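Local atomic coordinates of nitrogenase molybdenum-iron protein beta chain (Clostridium pasteurianum, PDB entry 4WES), a protein that forms, with the alpha chain, the molybdenum-iron component of nitrogenase, which reduces dinitrogen to ammonia, and shares an [8Fe-7S] cluster with that chain. Residues T86-K89 with N90-L94; G297-I300 with D301-D305; M348-Q351 with K352-A356. One frame throughout, in Å; residues are numbered along the deposited sequence. Where two conformers were deposited one is given.

Interaction 1 (T86-K89 with N90-L94); sequences TAVK and NIFSL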
loop_
_atom_site.group_PDB
_atom_site.type_symbol
_atom_site.label_atom_id
_atom_site.label_comp_id
_atom_site.label_asym_id
_atom_site.label_seq_id
_atom_site.Cartn_x
_atom_site.Cartn_y
_atom_site.Cartn_z
ATOM N N THR B 86 16.381 -28.687 -36.028
ATOM C CA THR B 86 16.615 -27.402 -36.677
ATOM C C THR B 86 16.728 -26.293 -35.653
ATOM O O THR B 86 17.613 -25.437 -35.747
ATOM C CB THR B 86 15.474 -27.067 -37.648
ATOM O OG1 THR B 86 15.484 -28.063 -38.688
ATOM C CG2 THR B 86 15.588 -25.687 -38.227
ATOM N N ALA B 87 15.852 -26.308 -34.658
ATOM C CA ALA B 87 15.907 -25.267 -33.638
ATOM C C ALA B 87 17.246 -25.191 -32.934
ATOM O O ALA B 87 17.810 -24.118 -32.788
ATOM C CB ALA B 87 14.816 -25.471 -32.597
ATOM N N VAL B 88 17.792 -26.337 -32.542
ATOM C CA VAL B 88 19.026 -26.360 -31.771
ATOM C C VAL B 88 20.182 -25.767 -32.598
ATOM O O VAL B 88 21.056 -25.049 -32.047
ATOM C CB VAL B 88 19.293 -27.775 -31.253
ATOM C CG1 VAL B 88 20.710 -28.015 -30.806
ATOM C CG2 VAL B 88 18.341 -28.095 -30.129
ATOM N N LYS B 89 20.191 -26.028 -33.910
ATOM C CA LYS B 89 21.237 -25.458 -34.765
ATOM C C LYS B 89 21.148 -23.935 -34.815
ATOM O O LYS B 89 22.175 -23.242 -34.799
ATOM C CB LYS B 89 21.186 -26.046 -36.176
ATOM C CG LYS B 89 21.331 -27.556 -36.199
ATOM C CD LYS B 89 21.330 -28.086 -37.626
ATOM C CE LYS B 89 20.863 -29.530 -37.690
ATOM N NZ LYS B 89 21.126 -30.132 -39.021
ATOM N N ASN B 90 19.934 -23.400 -34.877
ATOM C CA ASN B 90 19.759 -21.941 -34.862
ATOM C C ASN B 90 20.020 -21.335 -33.497
ATOM O O ASN B 90 20.598 -20.223 -33.415
ATOM C CB ASN B 90 18.381 -21.566 -35.375
ATOM C CG ASN B 90 18.280 -21.769 -36.866
ATOM O OD1 ASN B 90 19.024 -21.146 -37.629
ATOM N ND2 ASN B 90 17.353 -22.633 -37.313
ATOM N N ILE B 91 19.648 -22.038 -32.434
ATOM C CA ILE B 91 19.836 -21.508 -31.100
ATOM C C ILE B 91 21.319 -21.362 -30.788
ATOM O O ILE B 91 21.783 -20.312 -30.327
ATOM C CB ILE B 91 19.160 -22.397 -30.073
ATOM C CG1 ILE B 91 17.648 -22.296 -30.216
ATOM C CG2 ILE B 91 19.584 -21.998 -28.685
ATOM C CD1 ILE B 91 16.879 -23.454 -29.608
ATOM N N PHE B 92 22.094 -22.424 -30.987
ATOM C CA PHE B 92 23.505 -22.313 -30.607
ATOM C C PHE B 92 24.241 -21.307 -31.490
ATOM O O PHE B 92 25.062 -20.540 -30.992
ATOM C CB PHE B 92 24.215 -23.669 -30.621
ATOM C CG PHE B 92 23.862 -24.539 -29.445
ATOM C CD1 PHE B 92 24.111 -24.097 -28.169
ATOM C CD2 PHE B 92 23.319 -25.797 -29.590
ATOM C CE1 PHE B 92 23.821 -24.871 -27.070
ATOM C CE2 PHE B 92 23.029 -26.581 -28.494
ATOM C CZ PHE B 92 23.274 -26.126 -27.227
ATOM N N SER B 93 23.919 -21.261 -32.790
ATOM C CA SER B 93 24.609 -20.330 -33.707
ATOM C C SER B 93 24.262 -18.878 -33.439
ATOM O O SER B 93 25.158 -18.027 -33.400
ATOM C CB SER B 93 24.302 -20.692 -35.169
ATOM O OG SER B 93 22.899 -20.550 -35.500
ATOM N N LEU B 94 22.978 -18.558 -33.251
ATOM C CA LEU B 94 22.567 -17.177 -33.087
ATOM C C LEU B 94 22.687 -16.695 -31.678
ATOM O O LEU B 94 22.971 -15.510 -31.475
ATOM C CB LEU B 94 21.125 -16.970 -33.538
ATOM C CG LEU B 94 20.826 -17.052 -35.011
ATOM C CD1 LEU B 94 19.324 -16.875 -35.245
ATOM C CD2 LEU B 94 21.599 -15.993 -35.786
#
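Val88 and Phe92 lie side by side one turn apart on helix 81-95 and point the same way, and this is the tight part of the contact. The CG1 methyl of Val88 lies against the CD2-CE2 side of the phenyl ring, 3.6 Å from Phe92 CE2. With chi1 at 163°, CG1 stands opposite the backbone N and beside the carbonyl carbon, which brings it to the ring. The backbone bond from Phe92 N to Val88 O is 3.0 Å long and almost straight, at 175°. Ile91 brings CG1 and CD1 close to the carbonyl oxygen of Ala87, and its CD1 reaches Ala87 CB at 4.2 Å. Ile100 of strand 99-104 packs on Val88, Ile91 and Phe92, so this side of the helix packs on the sheet.

The loose side belongs to Lys89 and Ser93. Lys89 runs out extended toward solvent, touching Ser127 of a nearby loop. Ser93 N makes only a weak bond to Lys89 O; its OG sits 2.9 Å from Lys89 O, with Asn90 O competing for the same proton.

Asn90 is a separate case, a buried polar group at the alpha-chain interface. It lies alongside Thr86, its ND2 3.6 Å from Thr86 CG2, yet the amide spends itself on the alpha chain: OD1 bonds Thr17 and ND2 bonds the carbonyl of Pro45 there. Thr86 OG1 turns back to Ser82 O.

Hydrocarbon thus meets the sheet and, through Ala87 and Ile91 on Gly46, in part the alpha chain, while the two bonds of the buried amide probably help to set the alpha-beta interface.

Interaction 2 (G297-I300 with D301-D305); sequences GQLI and DLMID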
loop_
_atom_site.group_PDB
_atom_site.type_symbol
_atom_site.label_atom_id
_atom_site.label_comp_id
_atom_site.label_asym_id
_atom_site.label_seq_id
_atom_site.Cartn_x
_atom_site.Cartn_y
_atom_site.Cartn_z
ATOM N N GLY B 297 11.631 -11.552 16.449
ATOM C CA GLY B 297 11.028 -10.786 17.507
ATOM C C GLY B 297 10.356 -9.506 17.065
ATOM O O GLY B 297 9.406 -9.057 17.700
ATOM N N GLN B 298 10.851 -8.897 15.983
ATOM C CA GLN B 298 10.158 -7.764 15.386
ATOM C C GLN B 298 8.832 -8.223 14.759
ATOM O O GLN B 298 7.827 -7.505 14.844
ATOM C CB GLN B 298 11.025 -7.089 14.323
ATOM C CG GLN B 298 12.223 -6.340 14.911
ATOM C CD GLN B 298 13.188 -5.918 13.831
ATOM O OE1 GLN B 298 13.493 -6.692 12.906
ATOM N NE2 GLN B 298 13.664 -4.709 13.923
ATOM N N LEU B 299 8.834 -9.373 14.104
ATOM C CA LEU B 299 7.570 -9.905 13.585
ATOM C C LEU B 299 6.576 -10.142 14.715
ATOM O O LEU B 299 5.412 -9.718 14.609
ATOM C CB LEU B 299 7.847 -11.235 12.866
ATOM C CG LEU B 299 6.588 -11.986 12.439
ATOM C CD1 LEU B 299 5.676 -11.182 11.521
ATOM C CD2 LEU B 299 6.959 -13.335 11.840
ATOM N N ILE B 300 6.992 -10.756 15.804
ATOM C CA ILE B 300 6.087 -10.957 16.935
ATOM C C ILE B 300 5.610 -9.620 17.465
ATOM O O ILE B 300 4.424 -9.438 17.779
ATOM C CB ILE B 300 6.768 -11.817 18.040
ATOM C CG1 ILE B 300 7.111 -13.220 17.530
ATOM C CG2 ILE B 300 5.897 -11.878 19.275
ATOM C CD1 ILE B 300 5.945 -14.029 17.015
ATOM N N ASP B 301 6.537 -8.664 17.600
ATOM C CA ASP B 301 6.165 -7.321 18.043
ATOM C C ASP B 301 5.063 -6.736 17.183
ATOM O O ASP B 301 4.123 -6.110 17.692
ATOM C CB ASP B 301 7.410 -6.414 18.054
ATOM C CG ASP B 301 7.185 -5.138 18.829
ATOM O OD1 ASP B 301 7.287 -5.204 20.071
ATOM O OD2 ASP B 301 6.926 -4.103 18.196
ATOM N N LEU B 302 5.198 -6.873 15.866
ATOM C CA LEU B 302 4.225 -6.321 14.922
ATOM C C LEU B 302 2.898 -7.059 15.013
ATOM O O LEU B 302 1.841 -6.433 14.952
ATOM C CB LEU B 302 4.819 -6.385 13.530
ATOM C CG LEU B 302 3.939 -5.868 12.399
ATOM C CD1 LEU B 302 3.529 -4.434 12.595
ATOM C CD2 LEU B 302 4.656 -6.025 11.087
ATOM N N MET B 303 2.941 -8.381 15.114
ATOM C CA MET B 303 1.706 -9.146 15.268
ATOM C C MET B 303 0.921 -8.731 16.489
ATOM O O MET B 303 -0.320 -8.662 16.459
ATOM C CB MET B 303 2.038 -10.648 15.326
ATOM C CG MET B 303 2.592 -11.189 14.012
ATOM S SD MET B 303 3.191 -12.875 14.104
ATOM C CE MET B 303 1.652 -13.787 14.278
ATOM N N ILE B 304 1.622 -8.444 17.590
ATOM C CA ILE B 304 0.979 -7.996 18.813
ATOM C C ILE B 304 0.552 -6.543 18.671
ATOM O O ILE B 304 -0.604 -6.192 18.965
ATOM C CB ILE B 304 1.888 -8.200 20.033
ATOM C CG1 ILE B 304 2.124 -9.713 20.240
ATOM C CG2 ILE B 304 1.271 -7.588 21.270
ATOM C CD1 ILE B 304 3.151 -10.028 21.276
ATOM N N ASP B 305 1.422 -5.661 18.161
ATOM C CA ASP B 305 1.062 -4.248 18.043
ATOM C C ASP B 305 -0.183 -4.078 17.159
ATOM O O ASP B 305 -1.032 -3.223 17.449
ATOM C CB ASP B 305 2.211 -3.438 17.475
ATOM C CG ASP B 305 3.365 -3.223 18.449
ATOM O OD1 ASP B 305 3.191 -3.464 19.651
ATOM O OD2 ASP B 305 4.455 -2.781 17.961
#
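Leu299 and Met303, one turn apart on helix 290-305, cross obliquely, and the sulfur is where they meet. Met303 SD lies 3.9 Å from Leu299 CG and at 4.2 Å from Ile300 CD1, so the thioether touches the branch point of the leucine and the CD1 end of the isoleucine. A bend at the last torsion of Met303 (chi3 71°) turns its methyl aside, leaving the sulfur itself to face the two aliphatic groups. Ile304 slants across Ile300 on the neighbouring face, its CD1 meeting Ile300 CG2 at 3.9 Å. Ordinary helical bonds set the spacing, among them Met303 N to Leu299 O at 2.9 Å.

Leu299 and Leu302 lean on Ile431 of helix 426-448, and Leu299 and Met303 share Val270 of helix 270-284. Ile300 packs on Met514, and Met303 and Ile304 on Ala511, of the alpha chain.

Asp301 and Asp305 form a different ridge, one turn apart. With CG of Asp301 standing anti to the backbone N (chi1 -165°), its carboxylate reaches forward until OD2 comes within 2.8 Å of Asp305 OD2. Two carboxylate oxygens tolerate that approach because both ligate the same iron(II) ion, whose site is completed by Glu62 and the Lys61 carbonyl of the second beta subunit. Asp301 OD1 is held by Thr212 of that subunit and by a salt bridge to Lys473 of the alpha chain.

The shared iron(II) therefore probably offsets the mutual repulsion of the aspartates, and through its ligands from both sides it links the two beta subunits.

Interaction 3 (M348-Q351 with K352-A356); sequences MKFQ and KEIDA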
loop_
_atom_site.group_PDB
_atom_site.type_symbol
_atom_site.label_atom_id
_atom_site.label_comp_id
_atom_site.label_asym_id
_atom_site.label_seq_id
_atom_site.Cartn_x
_atom_site.Cartn_y
_atom_site.Cartn_z
ATOM N N MET B 348 -4.499 -34.023 -3.164
ATOM C CA MET B 348 -5.165 -34.132 -1.867
ATOM C C MET B 348 -4.418 -33.466 -0.721
ATOM O O MET B 348 -5.010 -33.144 0.295
ATOM C CB MET B 348 -5.388 -35.601 -1.500
ATOM C CG MET B 348 -6.169 -36.357 -2.558
ATOM S SD MET B 348 -7.855 -35.743 -2.712
ATOM C CE MET B 348 -7.753 -34.441 -3.932
ATOM N N LYS B 349 -3.109 -33.262 -0.891
ATOM C CA LYS B 349 -2.329 -32.723 0.227
ATOM C C LYS B 349 -2.869 -31.401 0.730
ATOM O O LYS B 349 -2.987 -31.180 1.927
ATOM C CB LYS B 349 -0.856 -32.604 -0.129
ATOM C CG LYS B 349 -0.004 -32.271 1.068
ATOM C CD LYS B 349 1.477 -32.376 0.788
ATOM C CE LYS B 349 2.272 -32.226 2.085
ATOM N NZ LYS B 349 1.797 -31.081 2.920
ATOM N N PHE B 350 -3.205 -30.514 -0.207
ATOM C CA PHE B 350 -3.734 -29.180 0.142
ATOM C C PHE B 350 -4.949 -29.307 1.033
ATOM O O PHE B 350 -5.066 -28.640 2.078
ATOM C CB PHE B 350 -4.066 -28.455 -1.157
ATOM C CG PHE B 350 -4.658 -27.088 -0.995
ATOM C CD1 PHE B 350 -6.031 -26.885 -0.951
ATOM C CD2 PHE B 350 -3.859 -25.965 -1.043
ATOM C CE1 PHE B 350 -6.567 -25.605 -0.923
ATOM C CE2 PHE B 350 -4.386 -24.718 -1.011
ATOM C CZ PHE B 350 -5.741 -24.517 -0.952
ATOM N N GLN B 351 -5.896 -30.147 0.623
ATOM C CA GLN B 351 -7.101 -30.339 1.403
ATOM C C GLN B 351 -6.795 -30.842 2.811
ATOM O O GLN B 351 -7.315 -30.329 3.800
ATOM C CB GLN B 351 -7.980 -31.370 0.704
ATOM C CG GLN B 351 -9.347 -31.513 1.306
ATOM C CD GLN B 351 -10.316 -30.504 0.731
ATOM O OE1 GLN B 351 -10.401 -30.338 -0.489
ATOM N NE2 GLN B 351 -11.028 -29.813 1.595
ATOM N N LYS B 352 -5.957 -31.860 2.880
ATOM C CA LYS B 352 -5.618 -32.436 4.175
ATOM C C LYS B 352 -4.927 -31.429 5.084
ATOM O O LYS B 352 -5.272 -31.320 6.265
ATOM C CB LYS B 352 -4.725 -33.655 3.985
ATOM C CG LYS B 352 -5.463 -34.862 3.449
ATOM C CD LYS B 352 -4.503 -36.017 3.208
ATOM C CE LYS B 352 -5.109 -37.120 2.359
ATOM N NZ LYS B 352 -4.019 -38.018 1.892
ATOM N N GLU B 353 -3.949 -30.693 4.552
ATOM C CA GLU B 353 -3.197 -29.768 5.381
ATOM C C GLU B 353 -4.048 -28.599 5.859
ATOM O O GLU B 353 -3.946 -28.189 7.012
ATOM C CB GLU B 353 -1.957 -29.277 4.655
ATOM C CG GLU B 353 -0.985 -30.371 4.319
ATOM C CD GLU B 353 -0.327 -30.921 5.529
ATOM O OE1 GLU B 353 0.269 -30.133 6.302
ATOM O OE2 GLU B 353 -0.385 -32.154 5.695
ATOM N N ILE B 354 -4.852 -28.026 4.980
ATOM C CA ILE B 354 -5.717 -26.895 5.321
ATOM C C ILE B 354 -6.772 -27.341 6.334
ATOM O O ILE B 354 -7.022 -26.699 7.356
ATOM C CB ILE B 354 -6.452 -26.294 4.076
ATOM C CG1 ILE B 354 -5.516 -25.689 3.015
ATOM C CG2 ILE B 354 -7.440 -25.228 4.521
ATOM C CD1 ILE B 354 -4.619 -24.557 3.495
ATOM N N ASP B 355 -7.422 -28.461 6.037
ATOM C CA ASP B 355 -8.424 -28.961 6.961
ATOM C C ASP B 355 -7.826 -29.177 8.349
ATOM O O ASP B 355 -8.455 -28.865 9.372
ATOM C CB ASP B 355 -9.051 -30.262 6.465
ATOM C CG ASP B 355 -10.054 -30.081 5.327
ATOM O OD1 ASP B 355 -10.477 -28.955 5.032
ATOM O OD2 ASP B 355 -10.467 -31.135 4.755
ATOM N N ALA B 356 -6.620 -29.744 8.379
ATOM C CA ALA B 356 -6.000 -30.044 9.665
ATOM C C ALA B 356 -5.672 -28.786 10.466
ATOM O O ALA B 356 -5.886 -28.762 11.691
ATOM C CB ALA B 356 -4.738 -30.879 9.470
#
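Lys352 opens the second turn by sending its extended chain back beside Met348, where CE comes to 4.2 Å from Met348 CB; its backbone N bonds Met348 O. This is the loose, outward side of helix 348-360.

Next comes Glu353, which lies at a slant to Lys349. The lysine chain bends at its last torsion (chi4 -46°), bringing NZ over the glutamate stem, 3.2 Å from Glu353 CG, while the salt bridge from NZ to Glu353 OE2 is long at 3.7 Å. The stronger partner of this carboxylate is Arg265, which engages OE1.

Ile354 turns inward. Its CG1 sits over the centre of the Phe350 ring, 4.0 Å from the centroid and only 7° off the normal, a clean CH-pi contact. Helix 348-360 is the beta-alpha-beta crossover between strands 337-343 and 367-370, and Phe350 and Ile354 turn to that sheet, where Val341 packs on both.

Asp355 follows, beside Gln351. The amide and carboxylate planes are 55° apart, and the bond from Gln351 NE2 to Asp355 OD2 is weak at 3.5 Å; NE2 also gives a weak bond to Val368 O. Backbone Asp355 N holds Gln351 O more firmly, at 2.9 Å.

The aromatic-aliphatic face thus joins the helix to its sheet, while the long Lys349-Glu353 salt bridge and the weak Gln351-Asp355 hydrogen bond probably add only modestly to helix stability.

All three contacts are short runs of about two and a half turns on separate helices, and they follow one another along the chain without touching. Interaction 1 stands alone across the chain's centre from the other two: its centre is 54 Å from that of interaction 2 and 45 Å from that of interaction 3. The latter pair is closer, with nearest atoms about 16 Å apart. Their surroundings differ in kind. Interaction 1 meets the alpha chain, interaction 2 meets both the alpha chain and the second beta subunit, and interaction 3 stays within its own chain. Only interaction 2 holds metal ligands, for the iron(II) between beta subunits; none supplies a ligand of the [8Fe-7S] cluster.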